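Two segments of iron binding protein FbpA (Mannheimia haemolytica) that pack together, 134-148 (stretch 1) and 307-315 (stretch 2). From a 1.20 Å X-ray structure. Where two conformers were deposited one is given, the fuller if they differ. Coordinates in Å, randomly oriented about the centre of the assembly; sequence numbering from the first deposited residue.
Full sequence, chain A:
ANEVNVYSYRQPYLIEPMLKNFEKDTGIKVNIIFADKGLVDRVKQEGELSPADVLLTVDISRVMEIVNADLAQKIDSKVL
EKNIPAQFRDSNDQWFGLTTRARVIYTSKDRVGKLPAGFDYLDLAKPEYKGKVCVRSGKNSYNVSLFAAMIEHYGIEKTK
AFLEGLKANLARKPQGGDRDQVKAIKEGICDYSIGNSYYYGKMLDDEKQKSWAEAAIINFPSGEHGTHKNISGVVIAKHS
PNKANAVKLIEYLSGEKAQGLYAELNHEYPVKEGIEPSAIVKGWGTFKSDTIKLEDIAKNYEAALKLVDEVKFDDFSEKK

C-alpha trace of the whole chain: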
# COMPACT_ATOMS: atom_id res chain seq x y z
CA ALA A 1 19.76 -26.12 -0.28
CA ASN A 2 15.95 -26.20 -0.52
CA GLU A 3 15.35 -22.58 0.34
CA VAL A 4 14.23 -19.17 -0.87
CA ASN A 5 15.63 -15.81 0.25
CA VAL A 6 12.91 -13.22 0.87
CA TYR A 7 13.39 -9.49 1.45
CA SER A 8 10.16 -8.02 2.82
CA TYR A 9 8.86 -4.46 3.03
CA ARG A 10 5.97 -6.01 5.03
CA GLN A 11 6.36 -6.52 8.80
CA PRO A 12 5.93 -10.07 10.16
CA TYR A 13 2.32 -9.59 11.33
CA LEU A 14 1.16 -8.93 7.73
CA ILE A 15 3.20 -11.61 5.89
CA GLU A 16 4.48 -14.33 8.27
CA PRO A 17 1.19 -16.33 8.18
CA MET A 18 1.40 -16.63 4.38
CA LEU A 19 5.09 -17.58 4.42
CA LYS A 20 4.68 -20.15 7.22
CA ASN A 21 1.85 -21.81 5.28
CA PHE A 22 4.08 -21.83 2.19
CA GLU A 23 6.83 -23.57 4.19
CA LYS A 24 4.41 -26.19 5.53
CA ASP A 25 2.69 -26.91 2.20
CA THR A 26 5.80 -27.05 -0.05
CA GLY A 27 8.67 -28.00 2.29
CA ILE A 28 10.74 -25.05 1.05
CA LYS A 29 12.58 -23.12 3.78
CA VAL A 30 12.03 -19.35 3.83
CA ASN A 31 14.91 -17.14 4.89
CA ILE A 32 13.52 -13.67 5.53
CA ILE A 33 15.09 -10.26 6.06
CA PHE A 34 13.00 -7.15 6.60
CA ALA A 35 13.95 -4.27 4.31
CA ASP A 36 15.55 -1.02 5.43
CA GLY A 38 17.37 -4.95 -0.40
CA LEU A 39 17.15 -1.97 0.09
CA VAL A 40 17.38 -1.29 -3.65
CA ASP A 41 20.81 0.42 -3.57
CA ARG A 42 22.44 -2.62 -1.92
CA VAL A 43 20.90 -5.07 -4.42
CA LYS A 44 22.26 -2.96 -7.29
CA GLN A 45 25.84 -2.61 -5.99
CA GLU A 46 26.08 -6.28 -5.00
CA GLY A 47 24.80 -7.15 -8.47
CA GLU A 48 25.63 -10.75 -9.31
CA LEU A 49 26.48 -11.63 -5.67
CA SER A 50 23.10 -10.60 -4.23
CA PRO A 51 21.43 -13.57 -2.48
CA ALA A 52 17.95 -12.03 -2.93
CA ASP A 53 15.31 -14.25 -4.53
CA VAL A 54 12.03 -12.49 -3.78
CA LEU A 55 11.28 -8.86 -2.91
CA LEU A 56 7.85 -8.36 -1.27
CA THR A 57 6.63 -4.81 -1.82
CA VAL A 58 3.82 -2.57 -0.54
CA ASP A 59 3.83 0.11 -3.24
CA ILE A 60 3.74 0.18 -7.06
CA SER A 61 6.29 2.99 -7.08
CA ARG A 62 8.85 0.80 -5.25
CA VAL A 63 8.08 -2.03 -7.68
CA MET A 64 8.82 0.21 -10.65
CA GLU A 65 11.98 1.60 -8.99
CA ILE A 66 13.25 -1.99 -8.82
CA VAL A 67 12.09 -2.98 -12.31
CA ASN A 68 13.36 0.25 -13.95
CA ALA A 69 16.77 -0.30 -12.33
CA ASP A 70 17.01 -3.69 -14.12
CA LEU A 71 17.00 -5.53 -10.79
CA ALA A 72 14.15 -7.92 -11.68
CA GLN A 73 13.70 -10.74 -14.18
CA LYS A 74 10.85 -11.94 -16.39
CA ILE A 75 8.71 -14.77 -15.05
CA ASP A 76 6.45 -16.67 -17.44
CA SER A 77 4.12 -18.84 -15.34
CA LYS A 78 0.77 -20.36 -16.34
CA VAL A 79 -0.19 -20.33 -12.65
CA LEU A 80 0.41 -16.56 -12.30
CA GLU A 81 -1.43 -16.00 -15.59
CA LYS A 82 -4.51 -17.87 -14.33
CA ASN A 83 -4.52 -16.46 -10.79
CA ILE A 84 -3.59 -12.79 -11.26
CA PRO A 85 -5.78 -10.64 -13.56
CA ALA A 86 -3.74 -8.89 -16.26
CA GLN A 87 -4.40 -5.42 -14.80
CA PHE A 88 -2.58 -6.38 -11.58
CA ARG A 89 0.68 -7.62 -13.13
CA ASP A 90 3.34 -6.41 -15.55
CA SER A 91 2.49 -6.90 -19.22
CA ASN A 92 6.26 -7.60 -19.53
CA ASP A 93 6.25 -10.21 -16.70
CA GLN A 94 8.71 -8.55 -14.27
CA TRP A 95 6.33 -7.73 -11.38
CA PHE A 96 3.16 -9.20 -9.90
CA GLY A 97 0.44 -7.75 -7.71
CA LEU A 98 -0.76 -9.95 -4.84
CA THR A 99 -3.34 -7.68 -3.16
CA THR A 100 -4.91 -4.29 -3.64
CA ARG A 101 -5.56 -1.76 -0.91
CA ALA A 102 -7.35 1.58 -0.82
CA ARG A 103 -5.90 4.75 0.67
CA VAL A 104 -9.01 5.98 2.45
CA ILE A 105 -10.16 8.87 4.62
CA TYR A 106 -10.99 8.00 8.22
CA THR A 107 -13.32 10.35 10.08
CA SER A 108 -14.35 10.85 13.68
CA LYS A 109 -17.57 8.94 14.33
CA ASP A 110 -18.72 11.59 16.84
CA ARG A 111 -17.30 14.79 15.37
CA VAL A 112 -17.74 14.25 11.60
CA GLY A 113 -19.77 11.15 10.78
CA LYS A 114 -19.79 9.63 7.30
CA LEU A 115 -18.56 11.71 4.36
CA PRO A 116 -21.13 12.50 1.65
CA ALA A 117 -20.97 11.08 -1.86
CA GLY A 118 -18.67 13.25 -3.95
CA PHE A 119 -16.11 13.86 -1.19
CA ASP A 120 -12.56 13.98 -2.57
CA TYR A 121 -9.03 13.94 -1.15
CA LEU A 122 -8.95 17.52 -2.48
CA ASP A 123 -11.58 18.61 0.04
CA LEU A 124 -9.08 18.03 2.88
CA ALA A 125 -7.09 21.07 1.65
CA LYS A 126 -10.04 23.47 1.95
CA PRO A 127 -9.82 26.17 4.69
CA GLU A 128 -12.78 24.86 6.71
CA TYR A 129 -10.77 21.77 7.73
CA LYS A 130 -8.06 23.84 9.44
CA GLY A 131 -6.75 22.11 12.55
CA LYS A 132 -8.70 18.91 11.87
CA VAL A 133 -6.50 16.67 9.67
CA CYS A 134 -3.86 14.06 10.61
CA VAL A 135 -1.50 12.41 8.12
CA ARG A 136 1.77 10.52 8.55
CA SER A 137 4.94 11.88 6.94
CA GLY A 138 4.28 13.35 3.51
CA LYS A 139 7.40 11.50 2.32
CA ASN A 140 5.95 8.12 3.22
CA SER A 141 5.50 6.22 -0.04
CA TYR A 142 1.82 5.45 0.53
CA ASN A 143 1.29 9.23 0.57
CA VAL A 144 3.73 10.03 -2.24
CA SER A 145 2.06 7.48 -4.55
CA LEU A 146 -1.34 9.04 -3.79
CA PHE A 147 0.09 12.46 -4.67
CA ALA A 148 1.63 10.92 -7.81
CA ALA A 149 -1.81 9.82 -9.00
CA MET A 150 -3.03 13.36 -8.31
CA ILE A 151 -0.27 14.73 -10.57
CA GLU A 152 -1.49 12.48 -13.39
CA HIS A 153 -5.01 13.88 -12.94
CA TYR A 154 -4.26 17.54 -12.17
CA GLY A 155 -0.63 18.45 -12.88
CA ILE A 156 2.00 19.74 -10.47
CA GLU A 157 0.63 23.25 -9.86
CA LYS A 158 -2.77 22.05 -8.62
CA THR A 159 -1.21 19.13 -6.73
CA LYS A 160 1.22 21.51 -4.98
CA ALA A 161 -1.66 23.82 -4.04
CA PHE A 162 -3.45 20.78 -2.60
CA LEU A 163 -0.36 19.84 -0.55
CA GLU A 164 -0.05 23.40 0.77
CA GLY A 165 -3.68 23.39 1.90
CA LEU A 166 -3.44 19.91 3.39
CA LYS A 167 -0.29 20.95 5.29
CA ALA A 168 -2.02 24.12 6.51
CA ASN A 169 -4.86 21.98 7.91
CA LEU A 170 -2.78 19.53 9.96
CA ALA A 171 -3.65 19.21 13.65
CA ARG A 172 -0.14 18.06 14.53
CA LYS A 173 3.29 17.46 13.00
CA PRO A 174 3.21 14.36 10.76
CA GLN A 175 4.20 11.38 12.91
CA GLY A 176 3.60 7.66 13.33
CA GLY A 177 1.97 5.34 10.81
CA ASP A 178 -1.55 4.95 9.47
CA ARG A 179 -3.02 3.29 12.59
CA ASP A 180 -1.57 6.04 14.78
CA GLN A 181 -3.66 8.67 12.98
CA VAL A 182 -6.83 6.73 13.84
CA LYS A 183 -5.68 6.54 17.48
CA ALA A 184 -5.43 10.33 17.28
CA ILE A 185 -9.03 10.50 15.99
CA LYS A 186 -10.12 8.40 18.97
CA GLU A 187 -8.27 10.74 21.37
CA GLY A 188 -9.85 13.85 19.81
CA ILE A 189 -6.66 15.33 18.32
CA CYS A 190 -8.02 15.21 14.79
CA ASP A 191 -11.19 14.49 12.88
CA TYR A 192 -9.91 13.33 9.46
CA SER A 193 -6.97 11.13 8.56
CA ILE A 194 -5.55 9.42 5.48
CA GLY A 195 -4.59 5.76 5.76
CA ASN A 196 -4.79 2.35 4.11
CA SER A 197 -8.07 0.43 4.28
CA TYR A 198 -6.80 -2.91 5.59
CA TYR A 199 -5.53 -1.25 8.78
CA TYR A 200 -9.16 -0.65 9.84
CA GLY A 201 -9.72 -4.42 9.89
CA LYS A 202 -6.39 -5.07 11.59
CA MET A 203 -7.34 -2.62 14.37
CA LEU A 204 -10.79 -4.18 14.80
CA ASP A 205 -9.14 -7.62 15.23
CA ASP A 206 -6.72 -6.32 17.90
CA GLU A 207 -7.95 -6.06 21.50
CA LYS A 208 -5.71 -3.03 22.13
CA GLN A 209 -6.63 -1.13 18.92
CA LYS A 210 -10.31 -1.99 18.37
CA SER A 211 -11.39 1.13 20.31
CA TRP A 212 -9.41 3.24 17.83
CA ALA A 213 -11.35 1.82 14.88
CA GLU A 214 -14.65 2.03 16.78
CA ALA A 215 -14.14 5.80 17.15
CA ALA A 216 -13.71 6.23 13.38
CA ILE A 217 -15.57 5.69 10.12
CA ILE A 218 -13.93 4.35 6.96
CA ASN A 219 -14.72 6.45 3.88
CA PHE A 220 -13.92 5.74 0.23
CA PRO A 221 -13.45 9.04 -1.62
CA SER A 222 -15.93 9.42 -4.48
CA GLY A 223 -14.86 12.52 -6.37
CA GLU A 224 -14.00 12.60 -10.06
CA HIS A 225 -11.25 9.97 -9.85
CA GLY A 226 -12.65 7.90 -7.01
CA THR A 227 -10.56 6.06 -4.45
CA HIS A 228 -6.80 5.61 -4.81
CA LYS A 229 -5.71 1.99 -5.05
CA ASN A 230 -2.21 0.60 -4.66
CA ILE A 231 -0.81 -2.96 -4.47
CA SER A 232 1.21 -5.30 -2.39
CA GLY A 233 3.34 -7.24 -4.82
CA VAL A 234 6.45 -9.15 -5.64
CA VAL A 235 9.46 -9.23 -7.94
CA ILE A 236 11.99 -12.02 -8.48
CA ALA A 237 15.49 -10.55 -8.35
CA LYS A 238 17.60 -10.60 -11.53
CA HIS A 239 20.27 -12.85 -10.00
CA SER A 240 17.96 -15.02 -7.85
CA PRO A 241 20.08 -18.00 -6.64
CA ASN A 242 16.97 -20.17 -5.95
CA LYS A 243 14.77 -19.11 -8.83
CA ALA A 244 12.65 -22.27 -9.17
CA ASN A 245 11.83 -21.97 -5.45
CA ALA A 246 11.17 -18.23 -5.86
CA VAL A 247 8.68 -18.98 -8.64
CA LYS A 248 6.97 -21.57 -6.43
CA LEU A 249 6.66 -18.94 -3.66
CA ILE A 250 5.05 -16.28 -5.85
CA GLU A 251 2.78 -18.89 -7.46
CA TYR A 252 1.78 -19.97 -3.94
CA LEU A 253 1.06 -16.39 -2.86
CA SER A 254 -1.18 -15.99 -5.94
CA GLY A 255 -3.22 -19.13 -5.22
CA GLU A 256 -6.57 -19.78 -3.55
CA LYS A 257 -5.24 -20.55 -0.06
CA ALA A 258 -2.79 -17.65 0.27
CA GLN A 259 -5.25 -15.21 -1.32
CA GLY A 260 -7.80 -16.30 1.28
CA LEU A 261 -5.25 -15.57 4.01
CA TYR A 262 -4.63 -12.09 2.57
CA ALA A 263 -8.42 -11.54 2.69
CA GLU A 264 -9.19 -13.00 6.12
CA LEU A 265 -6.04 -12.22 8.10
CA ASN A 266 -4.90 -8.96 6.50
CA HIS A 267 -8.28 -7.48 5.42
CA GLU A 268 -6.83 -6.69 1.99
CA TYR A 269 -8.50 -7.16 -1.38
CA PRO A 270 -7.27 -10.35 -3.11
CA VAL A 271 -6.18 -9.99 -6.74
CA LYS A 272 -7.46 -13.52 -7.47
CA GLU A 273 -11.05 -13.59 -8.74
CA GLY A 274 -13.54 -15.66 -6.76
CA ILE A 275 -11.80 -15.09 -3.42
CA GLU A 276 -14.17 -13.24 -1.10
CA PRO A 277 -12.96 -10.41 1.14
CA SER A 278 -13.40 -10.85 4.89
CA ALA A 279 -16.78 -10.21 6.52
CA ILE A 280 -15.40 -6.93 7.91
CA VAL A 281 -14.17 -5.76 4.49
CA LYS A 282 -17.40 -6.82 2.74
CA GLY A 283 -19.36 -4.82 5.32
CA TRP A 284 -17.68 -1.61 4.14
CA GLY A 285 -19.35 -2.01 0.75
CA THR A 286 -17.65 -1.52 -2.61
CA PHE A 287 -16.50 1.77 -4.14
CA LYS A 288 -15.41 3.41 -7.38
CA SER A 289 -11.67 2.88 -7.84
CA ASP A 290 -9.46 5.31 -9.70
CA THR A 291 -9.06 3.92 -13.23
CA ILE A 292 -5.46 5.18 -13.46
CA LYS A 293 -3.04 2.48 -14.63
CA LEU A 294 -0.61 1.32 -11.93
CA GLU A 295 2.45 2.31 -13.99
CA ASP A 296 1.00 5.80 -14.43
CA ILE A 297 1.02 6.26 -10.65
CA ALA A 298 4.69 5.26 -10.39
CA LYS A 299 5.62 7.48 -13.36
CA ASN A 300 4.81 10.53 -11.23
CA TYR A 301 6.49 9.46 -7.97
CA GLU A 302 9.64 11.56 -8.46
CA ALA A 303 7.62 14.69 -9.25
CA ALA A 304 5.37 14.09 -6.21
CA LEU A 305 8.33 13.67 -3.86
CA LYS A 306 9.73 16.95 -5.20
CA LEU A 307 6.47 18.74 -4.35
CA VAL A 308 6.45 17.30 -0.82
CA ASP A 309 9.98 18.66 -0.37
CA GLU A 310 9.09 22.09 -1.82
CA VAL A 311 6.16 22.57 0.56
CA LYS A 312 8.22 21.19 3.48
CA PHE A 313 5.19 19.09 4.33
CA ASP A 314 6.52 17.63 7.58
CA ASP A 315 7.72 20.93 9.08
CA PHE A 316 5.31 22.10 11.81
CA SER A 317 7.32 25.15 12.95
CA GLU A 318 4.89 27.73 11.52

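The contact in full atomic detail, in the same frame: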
# COMPACT_ATOMS: atom_id res chain seq x y z
N CYS A 134 -5.09 14.76 10.23
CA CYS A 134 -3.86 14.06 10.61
C CYS A 134 -3.39 13.20 9.43
O CYS A 134 -4.17 12.45 8.85
CB CYS A 134 -4.12 13.04 11.73
SG CYS A 134 -4.12 13.51 13.47
N VAL A 135 -2.11 13.30 9.10
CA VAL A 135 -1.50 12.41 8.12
C VAL A 135 -0.07 12.11 8.56
O VAL A 135 0.61 12.96 9.13
CB VAL A 135 -1.56 12.98 6.69
CG1 VAL A 135 -0.65 14.16 6.55
CG2 VAL A 135 -1.22 11.90 5.66
N ARG A 136 0.37 10.88 8.32
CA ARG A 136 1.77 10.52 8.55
C ARG A 136 2.67 11.31 7.59
O ARG A 136 2.18 12.02 6.71
CB ARG A 136 1.98 9.02 8.36
CG ARG A 136 1.99 8.58 6.91
CD ARG A 136 1.92 7.10 6.72
NE ARG A 136 3.09 6.42 7.26
CZ ARG A 136 3.19 5.11 7.36
NH1 ARG A 136 2.18 4.34 6.98
NH2 ARG A 136 4.30 4.57 7.85
N SER A 137 3.97 11.18 7.78
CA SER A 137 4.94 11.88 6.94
C SER A 137 4.51 11.95 5.48
O SER A 137 4.16 10.94 4.87
CB SER A 137 6.30 11.18 7.01
OG SER A 137 7.21 11.79 6.12
N GLY A 138 4.58 13.15 4.92
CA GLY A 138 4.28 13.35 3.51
C GLY A 138 5.23 12.62 2.58
O GLY A 138 4.90 12.38 1.42
N LYS A 139 6.41 12.26 3.09
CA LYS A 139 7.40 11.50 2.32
C LYS A 139 7.21 10.00 2.39
O LYS A 139 7.90 9.25 1.71
CB LYS A 139 8.81 11.85 2.80
CG LYS A 139 9.17 13.31 2.61
CD LYS A 139 10.57 13.63 3.11
CE LYS A 139 10.72 15.13 3.38
NZ LYS A 139 10.11 15.98 2.31
N ASN A 140 6.27 9.53 3.22
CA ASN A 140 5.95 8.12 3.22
C ASN A 140 5.39 7.72 1.87
O ASN A 140 4.57 8.42 1.30
CB ASN A 140 4.95 7.78 4.31
CG ASN A 140 4.60 6.33 4.31
OD1 ASN A 140 5.33 5.49 4.84
ND2 ASN A 140 3.51 6.01 3.64
N SER A 141 5.83 6.58 1.35
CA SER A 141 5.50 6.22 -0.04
C SER A 141 4.03 5.96 -0.29
O SER A 141 3.57 6.15 -1.40
CB SER A 141 6.34 5.03 -0.51
OG SER A 141 6.01 3.85 0.18
N TYR A 142 3.27 5.53 0.72
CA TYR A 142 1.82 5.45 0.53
C TYR A 142 1.24 6.83 0.19
O TYR A 142 0.35 6.94 -0.65
CB TYR A 142 1.11 4.91 1.76
CG TYR A 142 1.44 3.50 2.19
CD1 TYR A 142 1.70 2.49 1.27
CD2 TYR A 142 1.45 3.17 3.54
CE1 TYR A 142 1.98 1.20 1.68
CE2 TYR A 142 1.72 1.87 3.96
CZ TYR A 142 1.99 0.89 3.02
OH TYR A 142 2.25 -0.40 3.38
N ASN A 143 1.71 7.86 0.87
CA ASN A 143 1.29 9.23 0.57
C ASN A 143 1.84 9.72 -0.77
O ASN A 143 1.10 10.27 -1.57
CB ASN A 143 1.71 10.19 1.68
CG ASN A 143 0.88 10.06 2.94
OD1 ASN A 143 -0.27 9.59 2.90
ND2 ASN A 143 1.45 10.47 4.06
N VAL A 144 3.12 9.52 -1.01
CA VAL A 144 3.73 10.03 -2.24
C VAL A 144 3.05 9.40 -3.46
O VAL A 144 2.81 10.08 -4.44
CB VAL A 144 5.27 9.85 -2.26
CG1 VAL A 144 5.86 10.40 -3.55
CG2 VAL A 144 5.91 10.56 -1.06
N SER A 145 2.73 8.11 -3.41
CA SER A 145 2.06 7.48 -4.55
C SER A 145 0.63 8.00 -4.75
O SER A 145 0.18 8.13 -5.88
CB SER A 145 2.10 5.95 -4.44
OG SER A 145 3.41 5.50 -4.71
N LEU A 146 -0.07 8.33 -3.67
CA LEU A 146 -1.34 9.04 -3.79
C LEU A 146 -1.15 10.38 -4.50
O LEU A 146 -1.88 10.71 -5.43
CB LEU A 146 -1.96 9.25 -2.40
CG LEU A 146 -3.17 10.18 -2.32
CD1 LEU A 146 -4.36 9.66 -3.13
CD2 LEU A 146 -3.57 10.39 -0.87
N PHE A 147 -0.17 11.17 -4.06
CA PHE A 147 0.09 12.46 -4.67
C PHE A 147 0.52 12.32 -6.14
O PHE A 147 0.22 13.17 -6.97
CB PHE A 147 1.14 13.26 -3.88
CG PHE A 147 0.87 13.36 -2.39
CD1 PHE A 147 1.92 13.45 -1.51
CD2 PHE A 147 -0.42 13.39 -1.88
CE1 PHE A 147 1.71 13.55 -0.14
CE2 PHE A 147 -0.64 13.50 -0.51
CZ PHE A 147 0.43 13.58 0.36
N ALA A 148 1.21 11.22 -6.45
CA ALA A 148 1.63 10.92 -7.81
C ALA A 148 0.43 10.70 -8.72
O ALA A 148 0.41 11.20 -9.85
CB ALA A 148 2.53 9.71 -7.81
N LEU A 307 7.46 17.81 -4.89
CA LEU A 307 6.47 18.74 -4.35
C LEU A 307 6.41 18.68 -2.83
O LEU A 307 6.30 19.71 -2.18
CB LEU A 307 5.08 18.46 -4.90
CG LEU A 307 4.91 18.67 -6.40
CD1 LEU A 307 3.46 18.43 -6.80
CD2 LEU A 307 5.36 20.05 -6.85
N VAL A 308 6.48 17.47 -2.28
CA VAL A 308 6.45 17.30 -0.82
C VAL A 308 7.63 18.04 -0.19
O VAL A 308 7.48 18.70 0.84
CB VAL A 308 6.45 15.80 -0.44
CG1 VAL A 308 6.67 15.61 1.05
CG2 VAL A 308 5.14 15.15 -0.86
N ASP A 309 8.79 17.94 -0.82
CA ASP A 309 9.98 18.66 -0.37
C ASP A 309 9.81 20.17 -0.49
O ASP A 309 10.15 20.90 0.44
CB ASP A 309 11.21 18.20 -1.16
CG ASP A 309 12.47 18.91 -0.71
OD1 ASP A 309 12.83 18.78 0.48
OD2 ASP A 309 13.14 19.64 -1.46
N GLU A 310 9.26 20.65 -1.61
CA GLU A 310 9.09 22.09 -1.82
C GLU A 310 8.18 22.71 -0.77
O GLU A 310 8.47 23.80 -0.27
CB GLU A 310 8.54 22.37 -3.22
CG GLU A 310 9.54 22.15 -4.33
CD GLU A 310 8.93 22.28 -5.71
OE1 GLU A 310 9.60 21.86 -6.68
OE2 GLU A 310 7.80 22.80 -5.83
N VAL A 311 7.10 22.03 -0.42
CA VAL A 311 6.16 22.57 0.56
C VAL A 311 6.62 22.32 2.00
O VAL A 311 6.00 22.82 2.93
CB VAL A 311 4.71 22.04 0.35
CG1 VAL A 311 4.25 22.26 -1.08
CG2 VAL A 311 4.57 20.59 0.75
N LYS A 312 7.69 21.56 2.17
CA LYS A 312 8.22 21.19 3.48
C LYS A 312 7.08 20.65 4.34
O LYS A 312 6.78 21.14 5.43
CB LYS A 312 8.94 22.38 4.15
CG LYS A 312 10.19 22.83 3.39
CD LYS A 312 11.30 21.79 3.44
CE LYS A 312 12.60 22.29 2.80
NZ LYS A 312 12.63 22.05 1.33
N PHE A 313 6.44 19.61 3.80
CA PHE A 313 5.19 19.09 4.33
C PHE A 313 5.26 18.72 5.81
O PHE A 313 4.29 18.91 6.54
CB PHE A 313 4.73 17.87 3.52
CG PHE A 313 3.33 17.43 3.84
CD1 PHE A 313 2.25 18.00 3.18
CD2 PHE A 313 3.10 16.48 4.81
CE1 PHE A 313 0.97 17.60 3.49
CE2 PHE A 313 1.82 16.09 5.12
CZ PHE A 313 0.76 16.65 4.45
N ASP A 314 6.38 18.15 6.22
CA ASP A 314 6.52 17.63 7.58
C ASP A 314 6.96 18.67 8.61
O ASP A 314 6.98 18.37 9.81
CB ASP A 314 7.51 16.47 7.60
CG ASP A 314 7.01 15.24 6.88
OD1 ASP A 314 5.81 15.17 6.50
OD2 ASP A 314 7.76 14.27 6.65
N ASP A 315 7.30 19.87 8.17
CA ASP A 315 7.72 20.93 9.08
C ASP A 315 6.50 21.59 9.72
O ASP A 315 5.63 22.10 9.02
CB ASP A 315 8.56 21.96 8.33
CG ASP A 315 9.11 23.03 9.24
OD1 ASP A 315 10.28 22.89 9.68
OD2 ASP A 315 8.46 24.03 9.56

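Two hydrogen bonds, both accepted by the carboxylate of Asp314, define the polar half of this contact. Asp314 directs its CA-to-CB bond toward stretch 1 and takes chi1 -68° (m) with chi2 -10°, which presents both oxygens to the turn that begins at Ser137. The backbone amide Gly138 N donates to Asp314 OD1 at 2.8 Å with an N-H...acceptor angle of 164°, close to linear. The hydroxyl Ser137 OG donates to Asp314 OD2 at 2.6 Å, a short bond. Aspartate suits the site because one carboxylate can serve two adjacent donors.

The CA-to-CB bond of Ser137 points away from stretch 2 overall, yet with chi1 at 175° (t) its hydroxyl reaches the carboxylate. The same oxygen accepts from Lys139 N (Lys139 N to Ser137 OG 3.2 Å, angle 146°), so it is donor and acceptor at once. The type I turn from Ser137 to Asn140 is closed by Asn140 N to Ser137 O at 3.0 Å, and Asn143 ND2 donates to that same Ser137 O at 2.9 Å, tying the turn to the helix that follows.

Gly138 lies where its lack of a side chain matters. Gly138 CA is 3.6 Å from Phe313 CD2, and an ideally placed CB on Gly138 would fall 2.6 Å from that ring atom, a clash, and 3.3 Å from Val308 CG1. Gly138 O lies 3.6 Å from Val308 CG2 and is buried by the contact with no polar partner in the model.

Apolar side chains form much of the remainder. The CA-to-CB bond of Phe313, whose chi1 is -169° (t) and chi2 87°, points toward stretch 1; Val135 CG1 meets the edge of its ring, near the ring plane, at 3.4 Å from Phe313 CE2. Val135, with chi1 70° (p), has CG1 rather than CG2 near the Phe313 ring. Val308 loses 80 Å² to stretch 1, more than any other residue here, out of 420 Å² summed over both sides. With chi1 170° (t), Val308 CG2 sits 3.7 Å from Phe147 CD1, while Val308 CG1 lies 3.7 Å from Lys139 NZ. Phe147 reaches this valine from the helix with chi1 -51° (m).

At the exposed margin, the CA-to-CB bond of Lys139 points sideways, but chi1 -62° (m), chi2 179° (t) and chi3 -159° (t) extend the chain before chi4 -43° (m) bends its end, and stretch 2 covers 68 Å² of Lys139. Lys139 NZ stops 4.3 Å from Asp309 OD1, beyond a salt bridge. Asp309 OD1 instead pairs with Lys312 NZ within stretch 2, at a weak 3.4 Å.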